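Local atomic coordinates of protein toll (Drosophila melanogaster, PDB entry 4LXR), a protein that binds the cleaved, active form of the cytokine Spätzle through its leucine-rich-repeat ectodomain, triggering signalling in dorsal-ventral patterning and antifungal immunity. Residues E488-N496 with N523-L531; R508-V516 with G551-R559. One frame throughout, in Å; residues are numbered along the deposited sequence.

Contact 1. Residues E488-N496 with N523-L531; sequences EDLAFLSQN and NNNLVHVDL. With NAG (2-acetamido-2-deoxy-beta-D-glucopyranose), chain F.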
loop_
_atom_site.group_PDB
_atom_site.type_symbol
_atom_site.label_atom_id
_atom_site.label_comp_id
_atom_site.label_asym_id
_atom_site.label_seq_id
_atom_site.Cartn_x
_atom_site.Cartn_y
_atom_site.Cartn_z
ATOM N N GLU A 488 15.781 10.263 24.578
ATOM C CA GLU A 488 16.931 9.693 23.874
ATOM C C GLU A 488 16.518 8.695 22.795
ATOM O O GLU A 488 17.257 8.476 21.833
ATOM C CB GLU A 488 17.886 9.006 24.853
ATOM C CG GLU A 488 18.466 9.919 25.906
ATOM C CD GLU A 488 17.850 9.691 27.282
ATOM O OE1 GLU A 488 16.706 9.188 27.360
ATOM O OE2 GLU A 488 18.521 10.011 28.287
ATOM N N ASP A 489 15.353 8.073 22.964
ATOM C CA ASP A 489 14.869 7.087 21.993
ATOM C C ASP A 489 14.338 7.758 20.725
ATOM O O ASP A 489 14.176 7.100 19.699
ATOM C CB ASP A 489 13.779 6.201 22.603
ATOM C CG ASP A 489 14.283 5.362 23.766
ATOM O OD1 ASP A 489 15.449 4.909 23.729
ATOM O OD2 ASP A 489 13.505 5.151 24.720
ATOM N N LEU A 490 14.067 9.064 20.807
ATOM C CA LEU A 490 13.546 9.816 19.666
ATOM C C LEU A 490 14.597 10.707 19.019
ATOM O O LEU A 490 14.286 11.459 18.099
ATOM C CB LEU A 490 12.348 10.692 20.070
ATOM C CG LEU A 490 11.169 10.104 20.855
ATOM C CD1 LEU A 490 10.280 11.236 21.340
ATOM C CD2 LEU A 490 10.362 9.101 20.044
ATOM N N ALA A 491 15.839 10.627 19.483
ATOM C CA ALA A 491 16.873 11.533 18.983
ATOM C C ALA A 491 17.566 11.051 17.703
ATOM O O ALA A 491 18.780 10.829 17.697
ATOM C CB ALA A 491 17.900 11.837 20.075
ATOM N N PHE A 492 16.796 10.911 16.623
ATOM C CA PHE A 492 17.341 10.476 15.332
ATOM C C PHE A 492 17.985 11.668 14.618
ATOM O O PHE A 492 17.382 12.735 14.532
ATOM C CB PHE A 492 16.244 9.881 14.437
ATOM C CG PHE A 492 15.556 8.674 15.014
ATOM C CD1 PHE A 492 16.037 7.394 14.760
ATOM C CD2 PHE A 492 14.417 8.811 15.791
ATOM C CE1 PHE A 492 15.401 6.278 15.285
ATOM C CE2 PHE A 492 13.774 7.690 16.322
ATOM C CZ PHE A 492 14.269 6.421 16.060
ATOM N N LEU A 493 19.190 11.479 14.084
ATOM C CA LEU A 493 19.956 12.586 13.506
ATOM C C LEU A 493 19.828 12.716 11.984
ATOM O O LEU A 493 20.420 13.613 11.380
ATOM C CB LEU A 493 21.437 12.462 13.884
ATOM C CG LEU A 493 21.943 13.163 15.150
ATOM C CD1 LEU A 493 20.965 13.035 16.311
ATOM C CD2 LEU A 493 23.309 12.606 15.526
ATOM N N SER A 494 19.054 11.835 11.362
ATOM C CA SER A 494 18.914 11.866 9.905
ATOM C C SER A 494 18.254 13.145 9.363
ATOM O O SER A 494 17.256 13.630 9.901
ATOM C CB SER A 494 18.164 10.632 9.401
ATOM O OG SER A 494 17.876 10.773 8.023
ATOM N N GLN A 495 18.810 13.665 8.273
ATOM C CA GLN A 495 18.336 14.912 7.684
ATOM C C GLN A 495 17.581 14.674 6.381
ATOM O O GLN A 495 17.424 15.588 5.571
ATOM C CB GLN A 495 19.518 15.858 7.439
ATOM C CG GLN A 495 19.965 16.644 8.669
ATOM C CD GLN A 495 19.298 18.009 8.756
ATOM O OE1 GLN A 495 18.072 18.121 8.707
ATOM N NE2 GLN A 495 20.108 19.059 8.868
ATOM N N ASN A 496 17.110 13.444 6.199
ATOM C CA ASN A 496 16.465 13.011 4.963
ATOM C C ASN A 496 14.998 12.634 5.197
ATOM O O ASN A 496 14.551 11.571 4.788
ATOM C CB ASN A 496 17.237 11.822 4.379
ATOM C CG ASN A 496 16.765 11.428 2.982
ATOM O OD1 ASN A 496 16.234 12.248 2.230
ATOM N ND2 ASN A 496 16.957 10.157 2.635
ATOM N N ASN A 523 22.079 18.693 14.543
ATOM C CA ASN A 523 21.080 18.823 15.596
ATOM C C ASN A 523 19.967 19.789 15.193
ATOM O O ASN A 523 19.422 20.513 16.028
ATOM C CB ASN A 523 21.738 19.277 16.906
ATOM C CG ASN A 523 20.918 18.911 18.133
ATOM O OD1 ASN A 523 20.377 19.781 18.819
ATOM N ND2 ASN A 523 20.815 17.613 18.409
ATOM N N ASN A 524 19.628 19.791 13.907
ATOM C CA ASN A 524 18.626 20.712 13.383
ATOM C C ASN A 524 17.758 20.069 12.303
ATOM O O ASN A 524 17.434 20.692 11.291
ATOM C CB ASN A 524 19.302 21.977 12.849
ATOM C CG ASN A 524 18.329 23.126 12.661
ATOM O OD1 ASN A 524 17.991 23.490 11.534
ATOM N ND2 ASN A 524 17.866 23.694 13.770
ATOM N N ASN A 525 17.385 18.814 12.529
ATOM C CA ASN A 525 16.561 18.070 11.584
ATOM C C ASN A 525 15.099 18.019 12.021
ATOM O O ASN A 525 14.734 18.571 13.061
ATOM C CB ASN A 525 17.109 16.650 11.415
ATOM C CG ASN A 525 17.171 15.882 12.730
ATOM O OD1 ASN A 525 17.197 16.476 13.812
ATOM N ND2 ASN A 525 17.198 14.556 12.640
ATOM N N LEU A 526 14.261 17.366 11.222
ATOM C CA LEU A 526 12.895 17.082 11.646
ATOM C C LEU A 526 12.510 15.632 11.360
ATOM O O LEU A 526 12.466 15.199 10.204
ATOM C CB LEU A 526 11.893 18.037 11.001
ATOM C CG LEU A 526 10.433 17.722 11.349
ATOM C CD1 LEU A 526 10.228 17.700 12.846
ATOM C CD2 LEU A 526 9.497 18.724 10.703
ATOM N N VAL A 527 12.226 14.894 12.429
ATOM C CA VAL A 527 11.862 13.487 12.342
ATOM C C VAL A 527 10.425 13.271 12.788
ATOM O O VAL A 527 10.046 13.698 13.870
ATOM C CB VAL A 527 12.768 12.642 13.248
ATOM C CG1 VAL A 527 12.487 11.155 13.050
ATOM C CG2 VAL A 527 14.233 12.964 12.969
ATOM N N HIS A 528 9.624 12.611 11.957
ATOM C CA HIS A 528 8.264 12.237 12.342
ATOM C C HIS A 528 8.266 10.878 13.020
ATOM O O HIS A 528 8.954 9.960 12.575
ATOM C CB HIS A 528 7.340 12.189 11.125
ATOM C CG HIS A 528 7.206 13.497 10.409
ATOM N ND1 HIS A 528 6.086 14.296 10.519
ATOM C CD2 HIS A 528 8.047 14.145 9.569
ATOM C CE1 HIS A 528 6.247 15.381 9.785
ATOM N NE2 HIS A 528 7.429 15.314 9.198
ATOM N N VAL A 529 7.501 10.749 14.100
ATOM C CA VAL A 529 7.387 9.477 14.813
ATOM C C VAL A 529 5.927 9.146 15.108
ATOM O O VAL A 529 5.235 9.910 15.779
ATOM C CB VAL A 529 8.160 9.482 16.155
ATOM C CG1 VAL A 529 8.137 8.098 16.770
ATOM C CG2 VAL A 529 9.595 9.959 15.958
ATOM N N ASP A 530 5.467 8.001 14.615
ATOM C CA ASP A 530 4.089 7.581 14.832
ATOM C C ASP A 530 3.972 6.722 16.090
ATOM O O ASP A 530 4.474 5.605 16.127
ATOM C CB ASP A 530 3.579 6.812 13.612
ATOM C CG ASP A 530 2.074 6.665 13.610
ATOM O OD1 ASP A 530 1.466 6.761 14.697
ATOM O OD2 ASP A 530 1.495 6.449 12.525
ATOM N N LEU A 531 3.290 7.243 17.108
ATOM C CA LEU A 531 3.169 6.563 18.398
ATOM C C LEU A 531 1.782 5.978 18.646
ATOM O O LEU A 531 1.481 5.544 19.760
ATOM C CB LEU A 531 3.521 7.520 19.534
ATOM C CG LEU A 531 4.957 8.045 19.558
ATOM C CD1 LEU A 531 5.160 9.026 20.726
ATOM C CD2 LEU A 531 5.942 6.869 19.625
HETATM C C1 NAG F . 2.456 3.039 10.927
HETATM C C2 NAG F . 1.765 3.995 9.942
HETATM C C3 NAG F . 0.245 3.990 10.153
HETATM C C4 NAG F . -0.307 2.571 10.239
HETATM C C5 NAG F . 0.516 1.763 11.234
HETATM C C6 NAG F . 0.075 0.323 11.355
HETATM C C7 NAG F . 2.784 6.060 9.074
HETATM C C8 NAG F . 2.759 5.408 7.726
HETATM N N2 NAG F . 2.290 5.340 10.086
HETATM O O3 NAG F . -0.367 4.691 9.077
HETATM O O4 NAG F . -1.637 2.578 10.752
HETATM O O5 NAG F . 1.885 1.756 10.822
HETATM O O6 NAG F . 0.272 -0.377 10.135
HETATM O O7 NAG F . 3.221 7.194 9.241
HETATM O O HOH W 1 14.227 13.647 9.209
#
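Asn525 grips the loop 488-496 with one side-chain nitrogen: its ND2 donates to Phe492 O at 2.6 Å and to Ser494 O at 2.9 Å. Both acceptors lie almost exactly in the amide plane and both bonds are nearly straight, which fixes the amide's rotation; from the acceptors' side the match is looser, since ND2 stands above the carbonyl plane of Ser494. With CG folded between the backbone N and the carbonyl carbon (chi1 58°), the amide reaches back to these two oxygens. An alanine here is likely to leave both Phe492 O and Ser494 O without the amide that ties them together, freeing the loop at this point. The side chain of Gln495, bent at chi2, passes obliquely across Asn525, its OE1 3.2 Å from Asn525 CB, with the two amide planes 85° apart. Further in, Phe492 CB meets Val527 CG2 at 4.0 Å, the side chains crossing at about a right angle, and Leu490 CD2 touches Val529 CG1 at 4.1 Å. Leu490 also packs on Phe561 and Leu563 of the following strand. Asp530, at the other end of strand 527-530, accepts a bond from N2 of a glycan sugar through OD2 (2.8 Å). Parallel strands stacked turn on turn, with inward aliphatic side chains such as Val527 and Val529 packed on neighbouring coils, are characteristic of the leucine-rich-repeat solenoid.

Contact 2. Residues R508-V516 with G551-R559; sequences RRIALPEDV and GVHKPQYSR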
loop_
_atom_site.group_PDB
_atom_site.type_symbol
_atom_site.label_atom_id
_atom_site.label_comp_id
_atom_site.label_asym_id
_atom_site.label_seq_id
_atom_site.Cartn_x
_atom_site.Cartn_y
_atom_site.Cartn_z
ATOM N N ARG A 508 4.197 1.361 27.290
ATOM C CA ARG A 508 3.325 1.667 28.424
ATOM C C ARG A 508 3.676 2.991 29.096
ATOM O O ARG A 508 2.791 3.720 29.544
ATOM C CB ARG A 508 3.304 0.501 29.420
ATOM C CG ARG A 508 2.558 -0.696 28.852
ATOM C CD ARG A 508 2.416 -1.854 29.820
ATOM N NE ARG A 508 1.578 -2.898 29.237
ATOM C CZ ARG A 508 2.013 -3.822 28.387
ATOM N NH1 ARG A 508 3.288 -3.843 28.016
ATOM N NH2 ARG A 508 1.172 -4.726 27.909
ATOM N N ARG A 509 4.965 3.310 29.150
ATOM C CA ARG A 509 5.388 4.624 29.617
ATOM C C ARG A 509 6.168 5.381 28.551
ATOM O O ARG A 509 6.902 4.795 27.752
ATOM C CB ARG A 509 6.218 4.528 30.901
ATOM C CG ARG A 509 6.606 5.886 31.500
ATOM C CD ARG A 509 7.300 5.697 32.825
ATOM N NE ARG A 509 6.433 4.952 33.734
ATOM C CZ ARG A 509 6.852 4.347 34.835
ATOM N NH1 ARG A 509 8.134 4.389 35.163
ATOM N NH2 ARG A 509 5.992 3.695 35.600
ATOM N N ILE A 510 5.966 6.692 28.548
ATOM C CA ILE A 510 6.767 7.646 27.793
ATOM C C ILE A 510 7.203 8.740 28.769
ATOM O O ILE A 510 6.401 9.583 29.164
ATOM C CB ILE A 510 5.967 8.309 26.670
ATOM C CG1 ILE A 510 5.512 7.264 25.648
ATOM C CG2 ILE A 510 6.797 9.407 26.020
ATOM C CD1 ILE A 510 4.762 7.850 24.482
ATOM N N ALA A 511 8.471 8.717 29.162
ATOM C CA ALA A 511 8.947 9.566 30.238
ATOM C C ALA A 511 9.880 10.658 29.730
ATOM O O ALA A 511 11.072 10.426 29.526
ATOM C CB ALA A 511 9.632 8.722 31.302
ATOM N N LEU A 512 9.320 11.845 29.518
ATOM C CA LEU A 512 10.092 13.010 29.104
ATOM C C LEU A 512 10.340 13.905 30.309
ATOM O O LEU A 512 9.455 14.086 31.144
ATOM C CB LEU A 512 9.349 13.782 28.011
ATOM C CG LEU A 512 8.990 12.941 26.787
ATOM C CD1 LEU A 512 8.307 13.783 25.732
ATOM C CD2 LEU A 512 10.235 12.286 26.234
ATOM N N PRO A 513 11.550 14.471 30.406
ATOM C CA PRO A 513 11.909 15.221 31.610
ATOM C C PRO A 513 11.415 16.666 31.582
ATOM O O PRO A 513 10.961 17.173 30.550
ATOM C CB PRO A 513 13.439 15.175 31.602
ATOM C CG PRO A 513 13.826 14.928 30.154
ATOM C CD PRO A 513 12.583 14.588 29.364
ATOM N N GLU A 514 11.503 17.318 32.734
ATOM C CA GLU A 514 11.071 18.699 32.864
ATOM C C GLU A 514 11.934 19.596 31.982
ATOM O O GLU A 514 11.419 20.299 31.113
ATOM C CB GLU A 514 11.156 19.143 34.326
ATOM C CG GLU A 514 10.226 20.292 34.698
ATOM C CD GLU A 514 10.293 20.646 36.180
ATOM O OE1 GLU A 514 10.227 21.851 36.504
ATOM O OE2 GLU A 514 10.409 19.722 37.017
ATOM N N ASP A 515 13.248 19.526 32.201
ATOM C CA ASP A 515 14.240 20.405 31.572
ATOM C C ASP A 515 13.960 20.770 30.113
ATOM O O ASP A 515 13.796 19.894 29.264
ATOM C CB ASP A 515 15.638 19.788 31.692
ATOM C CG ASP A 515 16.666 20.766 32.240
ATOM O OD1 ASP A 515 16.506 21.987 32.022
ATOM O OD2 ASP A 515 17.634 20.313 32.889
ATOM N N VAL A 516 13.904 22.074 29.844
ATOM C CA VAL A 516 13.657 22.578 28.495
ATOM C C VAL A 516 14.936 22.628 27.657
ATOM O O VAL A 516 16.022 22.298 28.137
ATOM C CB VAL A 516 12.981 23.982 28.506
ATOM C CG1 VAL A 516 11.544 23.893 29.014
ATOM C CG2 VAL A 516 13.791 24.972 29.334
ATOM N N GLY A 551 -0.147 22.198 24.400
ATOM C CA GLY A 551 0.575 23.448 24.255
ATOM C C GLY A 551 1.797 23.580 25.148
ATOM O O GLY A 551 2.929 23.662 24.669
ATOM N N VAL A 552 1.546 23.569 26.453
ATOM C CA VAL A 552 2.498 23.975 27.493
ATOM C C VAL A 552 4.006 23.726 27.302
ATOM O O VAL A 552 4.794 24.672 27.302
ATOM C CB VAL A 552 2.082 23.398 28.858
ATOM C CG1 VAL A 552 2.829 24.106 29.977
ATOM C CG2 VAL A 552 0.578 23.533 29.040
ATOM N N HIS A 553 4.416 22.471 27.159
ATOM C CA HIS A 553 5.837 22.146 27.264
ATOM C C HIS A 553 6.521 21.960 25.908
ATOM O O HIS A 553 6.170 21.066 25.137
ATOM C CB HIS A 553 6.023 20.907 28.142
ATOM C CG HIS A 553 7.438 20.666 28.573
ATOM N ND1 HIS A 553 8.072 19.453 28.396
ATOM C CD2 HIS A 553 8.337 21.473 29.186
ATOM C CE1 HIS A 553 9.300 19.524 28.880
ATOM N NE2 HIS A 553 9.487 20.740 29.361
ATOM N N LYS A 554 7.500 22.815 25.618
ATOM C CA LYS A 554 8.241 22.737 24.361
ATOM C C LYS A 554 9.752 22.915 24.545
ATOM O O LYS A 554 10.310 23.918 24.125
ATOM C CB LYS A 554 7.717 23.784 23.371
ATOM C CG LYS A 554 6.204 23.786 23.215
ATOM C CD LYS A 554 5.745 24.794 22.181
ATOM C CE LYS A 554 4.652 25.702 22.725
ATOM N NZ LYS A 554 5.186 26.724 23.670
ATOM N N PRO A 555 10.419 21.933 25.167
ATOM C CA PRO A 555 11.876 21.931 25.366
ATOM C C PRO A 555 12.704 22.020 24.077
ATOM O O PRO A 555 12.158 22.131 22.974
ATOM C CB PRO A 555 12.130 20.576 26.036
ATOM C CG PRO A 555 10.910 19.760 25.742
ATOM C CD PRO A 555 9.793 20.736 25.745
ATOM N N GLN A 556 14.025 21.961 24.229
ATOM C CA GLN A 556 14.938 22.060 23.088
ATOM C C GLN A 556 14.780 20.884 22.128
ATOM O O GLN A 556 14.743 21.070 20.913
ATOM C CB GLN A 556 16.397 22.179 23.555
ATOM C CG GLN A 556 16.768 23.530 24.180
ATOM C CD GLN A 556 17.247 24.556 23.157
ATOM O OE1 GLN A 556 16.990 25.754 23.290
ATOM N NE2 GLN A 556 17.958 24.088 22.140
ATOM N N TYR A 557 14.684 19.676 22.674
ATOM C CA TYR A 557 14.545 18.484 21.845
ATOM C C TYR A 557 13.194 18.435 21.133
ATOM O O TYR A 557 13.096 17.930 20.019
ATOM C CB TYR A 557 14.754 17.210 22.675
ATOM C CG TYR A 557 13.802 17.053 23.849
ATOM C CD1 TYR A 557 12.532 16.517 23.675
ATOM C CD2 TYR A 557 14.184 17.427 25.131
ATOM C CE1 TYR A 557 11.665 16.372 24.739
ATOM C CE2 TYR A 557 13.325 17.278 26.203
ATOM C CZ TYR A 557 12.070 16.746 26.000
ATOM O OH TYR A 557 11.209 16.604 27.061
ATOM N N SER A 558 12.167 18.972 21.790
ATOM C CA SER A 558 10.777 18.864 21.342
ATOM C C SER A 558 10.534 19.221 19.876
ATOM O O SER A 558 9.617 18.687 19.243
ATOM C CB SER A 558 9.901 19.763 22.201
ATOM O OG SER A 558 10.199 21.129 21.958
ATOM N N ARG A 559 11.339 20.140 19.351
ATOM C CA ARG A 559 11.115 20.675 18.017
ATOM C C ARG A 559 12.014 20.005 16.979
ATOM O O ARG A 559 11.983 20.353 15.799
ATOM C CB ARG A 559 11.325 22.191 18.009
ATOM C CG ARG A 559 10.570 22.916 16.904
ATOM C CD ARG A 559 9.066 22.798 17.099
ATOM N NE ARG A 559 8.547 23.828 17.995
ATOM C CZ ARG A 559 7.289 23.887 18.423
ATOM N NH1 ARG A 559 6.413 22.965 18.043
ATOM N NH2 ARG A 559 6.909 24.866 19.233
#
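Val516 and Pro555 bring the two backbones together, with Val516 CA only 3.7 Å from Pro555 CA, while the start of the segment 508-516 stays well apart from its partner. That segment leaves strand 509-510, which pairs in parallel with strand 484-485, runs on extended through Leu512 and Pro513, and bends at Glu514 and Asp515. Opposite this bend, the segment 551-559 is an irregular loop after helix 543-549, with helical backbone angles at Gln556, Tyr557 and Ser558 but none of the regular bonds. His553 makes the polar link: NE2 donates to Glu514 O at 2.6 Å. The nitrogen sits in the carbonyl plane, yet the bond is bent, with an N-H...O angle of 130°, and the oxygen is tilted somewhat from the ring plane. On the same ring, CE1 comes within 3.3 Å of Pro513 O, and Val516 CG1 approaches obliquely, 3.8 Å from NE2. This is how the LRRCT module, a disulfide-bonded cap closing a run of leucine-rich repeats, fits against repeat LRR 15: its loop, backed by helix 543-549, whose Trp544 ring meets His553, receives the end of the repeat. Within the loop Pro555 is wedged between two rings, CD over the centre of the His553 ring and CG over one face of the Tyr557 ring toward its rim. With CG between its backbone N and carbonyl carbon (chi1 58°), the Tyr557 ring swings back toward residues 512-513, placing OH 3.4 Å from Pro513 CD and 3.5 Å from Leu512 CB. Leu512 CD1 comes to the edge of that ring, 4.4 Å from CE1, while the ring of Tyr487 meets that of Tyr557 with the planes inclined by about 20°.

Overall arrangement
The two contacts interlock along the chain: their segments alternate in the order 488-496, 508-516, 523-531 and 551-559, and their centres lie 14 Å apart. They touch directly where Leu531 CD1 of contact 1 packs on Ile510 CD1 of contact 2 at 4.0 Å. Contact 1 belongs to the interior of the solenoid beside strands 499-501, 527-530 and 561-564; contact 2 lies where repeat LRR 15 meets the first LRRCT cap, beside helix 543-549. Residues 517-522, between Val516 and Asn523, are not modelled. Together the contacts carry the repeat core into its cap, partway along an ectodomain that continues with an LRRNT module and a second LRRCT module.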